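Local coordinates for interpain A (Prevotella intermedia, PDB 3BB7), which probably acts as a cysteine protease of the C10 family (clan CA), made as a zymogen that activates itself autocatalytically, at residues M238-S243 with M313-Y318; S80-E85 with E244-H249. The protein carries 1 engineered substitution. All blocks are in the same frame, centred on the assembly; numbering follows the deposited sequence. Where two conformers were deposited one is given.

Contact 1: M238-S243 with M313-Y318; sequences MDIVFS and MVRGVY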
loop_
_atom_site.group_PDB
_atom_site.type_symbol
_atom_site.label_atom_id
_atom_site.label_comp_id
_atom_site.label_asym_id
_atom_site.label_seq_id
_atom_site.Cartn_x
_atom_site.Cartn_y
_atom_site.Cartn_z
ATOM N N MET A 238 1.364 14.216 8.666
ATOM C CA MET A 238 2.140 14.464 7.467
ATOM C C MET A 238 3.594 14.697 7.837
ATOM O O MET A 238 4.474 14.298 7.103
ATOM C CB MET A 238 1.594 15.645 6.676
ATOM C CG MET A 238 0.246 15.385 6.043
ATOM S SD MET A 238 0.092 13.827 5.163
ATOM C CE MET A 238 1.365 13.925 3.896
ATOM N N ASP A 239 3.879 15.269 9.003
ATOM C CA ASP A 239 5.297 15.404 9.398
ATOM C C ASP A 239 5.989 14.039 9.593
ATOM O O ASP A 239 7.181 13.903 9.273
ATOM C CB ASP A 239 5.417 16.290 10.640
ATOM C CG ASP A 239 5.336 17.789 10.292
ATOM O OD1 ASP A 239 5.257 18.607 11.237
ATOM O OD2 ASP A 239 5.345 18.160 9.075
ATOM N N ILE A 240 5.254 13.044 10.081
ATOM C CA ILE A 240 5.815 11.699 10.168
ATOM C C ILE A 240 6.129 11.192 8.763
ATOM O O ILE A 240 7.215 10.654 8.514
ATOM C CB ILE A 240 4.859 10.718 10.895
ATOM C CG1 ILE A 240 4.735 11.135 12.362
ATOM C CG2 ILE A 240 5.371 9.294 10.768
ATOM C CD1 ILE A 240 3.632 10.409 13.096
ATOM N N VAL A 241 5.173 11.322 7.843
ATOM C CA VAL A 241 5.408 10.902 6.461
ATOM C C VAL A 241 6.638 11.598 5.856
ATOM O O VAL A 241 7.552 10.921 5.320
ATOM C CB VAL A 241 4.172 11.134 5.583
ATOM C CG1 VAL A 241 4.491 10.794 4.108
ATOM C CG2 VAL A 241 2.985 10.259 6.100
ATOM N N PHE A 242 6.705 12.924 5.952
ATOM C CA PHE A 242 7.861 13.633 5.364
ATOM C C PHE A 242 9.181 13.259 6.004
ATOM O O PHE A 242 10.190 13.099 5.314
ATOM C CB PHE A 242 7.680 15.144 5.400
ATOM C CG PHE A 242 6.429 15.641 4.722
ATOM C CD1 PHE A 242 5.970 15.084 3.516
ATOM C CD2 PHE A 242 5.722 16.699 5.301
ATOM C CE1 PHE A 242 4.803 15.589 2.898
ATOM C CE2 PHE A 242 4.571 17.219 4.705
ATOM C CZ PHE A 242 4.107 16.671 3.497
ATOM N N SER A 243 9.188 13.135 7.328
ATOM C CA SER A 243 10.405 12.783 8.036
ATOM C C SER A 243 10.892 11.373 7.656
ATOM O O SER A 243 12.119 11.151 7.429
ATOM C CB SER A 243 10.265 13.000 9.542
ATOM O OG SER A 243 9.341 12.106 10.111
ATOM N N MET A 313 -0.286 3.097 9.681
ATOM C CA MET A 313 1.001 2.915 9.019
ATOM C C MET A 313 1.862 2.016 9.864
ATOM O O MET A 313 1.737 1.972 11.097
ATOM C CB MET A 313 1.691 4.253 8.694
ATOM C CG MET A 313 2.477 4.898 9.789
ATOM S SD MET A 313 3.664 6.218 9.317
ATOM C CE MET A 313 2.520 7.474 8.738
ATOM N N VAL A 314 2.786 1.332 9.208
ATOM C CA VAL A 314 3.839 0.629 9.929
ATOM C C VAL A 314 5.098 1.388 9.595
ATOM O O VAL A 314 5.469 1.481 8.399
ATOM C CB VAL A 314 3.960 -0.849 9.539
ATOM C CG1 VAL A 314 5.131 -1.454 10.286
ATOM C CG2 VAL A 314 2.680 -1.586 9.867
ATOM N N ARG A 315 5.726 1.962 10.623
ATOM C CA ARG A 315 6.997 2.645 10.462
ATOM C C ARG A 315 8.065 1.848 11.217
ATOM O O ARG A 315 7.746 0.872 11.922
ATOM C CB ARG A 315 6.886 4.105 10.928
ATOM C CG ARG A 315 6.696 4.288 12.405
ATOM C CD ARG A 315 6.573 5.779 12.762
ATOM N NE ARG A 315 6.188 5.880 14.160
ATOM C CZ ARG A 315 6.111 7.022 14.831
ATOM N NH1 ARG A 315 6.426 8.166 14.226
ATOM N NH2 ARG A 315 5.712 7.008 16.103
ATOM N N GLY A 316 9.337 2.217 11.050
ATOM C CA GLY A 316 10.420 1.523 11.745
ATOM C C GLY A 316 10.969 0.330 10.988
ATOM O O GLY A 316 11.672 -0.479 11.558
ATOM N N VAL A 317 10.638 0.213 9.701
ATOM C CA VAL A 317 11.129 -0.873 8.868
ATOM C C VAL A 317 12.253 -0.319 7.993
ATOM O O VAL A 317 12.040 0.544 7.107
ATOM C CB VAL A 317 10.008 -1.472 8.004
ATOM C CG1 VAL A 317 10.546 -2.592 7.104
ATOM C CG2 VAL A 317 8.872 -2.026 8.914
ATOM N N TYR A 318 13.459 -0.825 8.235
ATOM C CA TYR A 318 14.654 -0.416 7.515
ATOM C C TYR A 318 15.747 -1.352 7.974
ATOM O O TYR A 318 15.556 -2.133 8.910
ATOM C CB TYR A 318 15.041 1.061 7.811
ATOM C CG TYR A 318 14.779 1.531 9.226
ATOM C CD1 TYR A 318 15.497 1.023 10.308
ATOM C CD2 TYR A 318 13.768 2.470 9.488
ATOM C CE1 TYR A 318 15.227 1.443 11.614
ATOM C CE2 TYR A 318 13.522 2.928 10.788
ATOM C CZ TYR A 318 14.247 2.383 11.837
ATOM O OH TYR A 318 13.973 2.792 13.109
#
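Ile240 on the helix rests on two strand side chains at once, Met313 and Arg315, and its CG2 methyl is the pivot, lying 3.8 Å from Met313 SD and 3.8 Å from Arg315 NH1. The inner part of the contact is close and wholly apolar. Met313 bends at its last torsion (chi3 66°), which turns CE toward the helix, where it meets Val241 CG2 and Ile240 CG2, each at 3.9 Å. Ile227, Leu251 and Tyr253 of the flanking strands also pack on Met313 and bury it. The outer part is no more distant but nearer solvent and partly polar. Here the Arg315 chain, extended from CG to NE, runs at about a right angle to Ile240 and presents its guanidinium obliquely, NH1 coming 3.8 Å from Ile240 CD1. Both residues are partly exposed, and no hydrogen bond joins the segments. The charge of Arg315 is instead engaged by Glu225 on the neighbouring strand 225-228, through a salt bridge at NE. The axes of helix 238-243 and strand 313-315 approach to 11.2 Å at 44°, and helix 234-246 lies against the antiparallel sheet, the helix-on-sheet packing of the papain-like protease fold's β-rich half.

Contact 2: S80-E85 with E244-H249; sequences SKYAAE and ELTKGH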
loop_
_atom_site.group_PDB
_atom_site.type_symbol
_atom_site.label_atom_id
_atom_site.label_comp_id
_atom_site.label_asym_id
_atom_site.label_seq_id
_atom_site.Cartn_x
_atom_site.Cartn_y
_atom_site.Cartn_z
ATOM N N SER A 80 12.914 23.534 5.128
ATOM C CA SER A 80 13.854 23.826 6.213
ATOM C C SER A 80 13.913 22.690 7.230
ATOM O O SER A 80 14.822 22.649 8.058
ATOM C CB SER A 80 13.503 25.156 6.911
ATOM O OG SER A 80 12.417 25.003 7.815
ATOM N N LYS A 81 12.936 21.777 7.167
ATOM C CA LYS A 81 12.815 20.636 8.092
ATOM C C LYS A 81 13.055 19.266 7.432
ATOM O O LYS A 81 13.460 18.306 8.119
ATOM C CB LYS A 81 11.409 20.609 8.730
ATOM C CG LYS A 81 11.074 21.728 9.747
ATOM C CD LYS A 81 9.778 21.380 10.573
ATOM C CE LYS A 81 8.472 21.821 9.863
ATOM N NZ LYS A 81 7.188 21.094 10.269
ATOM N N TYR A 82 12.770 19.160 6.136
ATOM C CA TYR A 82 12.780 17.865 5.408
ATOM C C TYR A 82 13.392 18.026 4.044
ATOM O O TYR A 82 13.578 19.161 3.586
ATOM C CB TYR A 82 11.344 17.403 5.152
ATOM C CG TYR A 82 10.417 17.539 6.320
ATOM C CD1 TYR A 82 10.574 16.743 7.434
ATOM C CD2 TYR A 82 9.379 18.454 6.297
ATOM C CE1 TYR A 82 9.695 16.866 8.530
ATOM C CE2 TYR A 82 8.510 18.580 7.344
ATOM C CZ TYR A 82 8.672 17.800 8.459
ATOM O OH TYR A 82 7.759 17.979 9.481
ATOM N N ALA A 83 13.629 16.908 3.352
ATOM C CA ALA A 83 13.940 16.996 1.941
ATOM C C ALA A 83 12.873 17.776 1.207
ATOM O O ALA A 83 11.660 17.676 1.494
ATOM C CB ALA A 83 14.101 15.596 1.341
ATOM N N ALA A 84 13.298 18.556 0.222
ATOM C CA ALA A 84 12.325 19.312 -0.555
ATOM C C ALA A 84 11.286 18.404 -1.225
ATOM O O ALA A 84 10.118 18.771 -1.336
ATOM C CB ALA A 84 13.005 20.170 -1.587
ATOM N N GLU A 85 11.750 17.241 -1.687
ATOM C CA GLU A 85 10.913 16.241 -2.358
ATOM C C GLU A 85 11.697 14.938 -2.242
ATOM O O GLU A 85 12.920 14.962 -2.047
ATOM C CB GLU A 85 10.692 16.623 -3.822
ATOM C CG GLU A 85 12.003 16.886 -4.564
ATOM C CD GLU A 85 11.829 17.406 -5.962
ATOM O OE1 GLU A 85 10.695 17.350 -6.483
ATOM O OE2 GLU A 85 12.843 17.864 -6.545
ATOM N N GLU A 244 9.965 10.418 7.567
ATOM C CA GLU A 244 10.380 9.064 7.266
ATOM C C GLU A 244 10.892 8.978 5.825
ATOM O O GLU A 244 11.900 8.349 5.549
ATOM C CB GLU A 244 9.232 8.089 7.477
ATOM C CG GLU A 244 8.923 7.858 8.921
ATOM C CD GLU A 244 9.930 7.007 9.629
ATOM O OE1 GLU A 244 10.794 6.364 8.986
ATOM O OE2 GLU A 244 9.834 6.963 10.871
ATOM N N LEU A 245 10.198 9.619 4.895
ATOM C CA LEU A 245 10.655 9.538 3.499
ATOM C C LEU A 245 11.956 10.294 3.263
ATOM O O LEU A 245 12.787 9.858 2.448
ATOM C CB LEU A 245 9.531 9.949 2.516
ATOM C CG LEU A 245 8.554 8.788 2.135
ATOM C CD1 LEU A 245 9.256 7.650 1.353
ATOM C CD2 LEU A 245 7.849 8.212 3.326
ATOM N N THR A 246 12.140 11.422 3.961
ATOM C CA THR A 246 13.411 12.145 3.909
ATOM C C THR A 246 14.579 11.223 4.280
ATOM O O THR A 246 15.702 11.367 3.776
ATOM C CB THR A 246 13.372 13.315 4.899
ATOM O OG1 THR A 246 12.524 14.339 4.368
ATOM C CG2 THR A 246 14.774 13.902 5.153
ATOM N N LYS A 247 14.339 10.328 5.229
ATOM C CA LYS A 247 15.326 9.357 5.665
ATOM C C LYS A 247 15.455 8.146 4.735
ATOM O O LYS A 247 16.256 7.243 5.009
ATOM C CB LYS A 247 14.971 8.850 7.067
ATOM C CG LYS A 247 14.949 9.924 8.136
ATOM C CD LYS A 247 14.332 9.403 9.431
ATOM C CE LYS A 247 14.117 10.527 10.447
ATOM N NZ LYS A 247 15.307 11.426 10.615
ATOM N N GLY A 248 14.667 8.110 3.663
ATOM C CA GLY A 248 14.708 6.998 2.706
ATOM C C GLY A 248 13.984 5.754 3.212
ATOM O O GLY A 248 14.409 4.615 2.919
ATOM N N HIS A 249 12.898 5.962 3.972
ATOM C CA HIS A 249 12.122 4.851 4.505
ATOM C C HIS A 249 10.714 4.784 3.936
ATOM O O HIS A 249 9.817 5.497 4.412
ATOM C CB HIS A 249 11.975 4.983 6.020
ATOM C CG HIS A 249 13.270 5.061 6.768
ATOM N ND1 HIS A 249 13.328 5.536 8.059
ATOM C CD2 HIS A 249 14.533 4.707 6.435
ATOM C CE1 HIS A 249 14.579 5.483 8.491
ATOM N NE2 HIS A 249 15.332 4.977 7.529
#
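Thr246, in the last turn of helix 234-246, reaches across to the backbone of Ala83, and its side chain carries the contact. Starting at CB, the nearest atom of the loop is Ala83 N, 3.9 Å away. From there the chain forks. The CG2 methyl, anti to the backbone N of Thr246, leans against the same amide, 3.7 Å from Ala83 N. The other branch does the bonding: OG1 accepts the amide hydrogen of Ala83 at an N-to-OG1 distance of 3.0 Å, with a moderately bent angle of 150° at the hydrogen. OG1 also sits 3.4 Å from Tyr82 CB and 3.6 Å from Ala83 CB, so the hydroxyl is tucked into the bend of the loop between these two residues. With chi1 at -73° this oxygen lies beside its own backbone N, facing back along the helix, where the carbonyl of Phe242 is its partner; Tyr274 OH, which also bonds to Ala83 O, makes a further hydrogen bond to it. Three hydrogen-bond partners therefore meet at one hydroxyl, and Tyr274 ties loop, helix end and strand 267-274 together. Further on, the helix closes at Gly248, whose positive phi goes with bonds from Gly248 N to Leu245 O and from His249 N to Glu244 O. His249 then swings back, its ND1 giving a hydrogen bond of 2.8 Å to Glu244 OE1, which lies in the plane of the imidazole. Lys247 CB lies over one face of that ring, offset toward its rim. This is a Schellman motif ending the helix, with the loop held at the surface beside it by a threonine hydroxyl bonded to a main-chain amide.

How the contacts relate
Helix 234-246 serves both contacts, whose centres lie 10 Å apart: its Ile240 and Val241 side packs on strand 312-315 in contact 1, while Thr246 meets the loop in contact 2. Direct touches join them as well. Phe242 CB comes within 3.8 Å of Tyr82 CG, the Tyr318 and His249 rings pack with CD2 of Tyr318 3.3 Å from CE1 of His249, and Lys81 makes a long, weak ion pair with Asp239. Contact 1 is nearer the predicted catalytic centre, the side chain of Met313 being about 11 Å from that of His267, the probable proton acceptor. Contact 2 lies on the surface, away from that site.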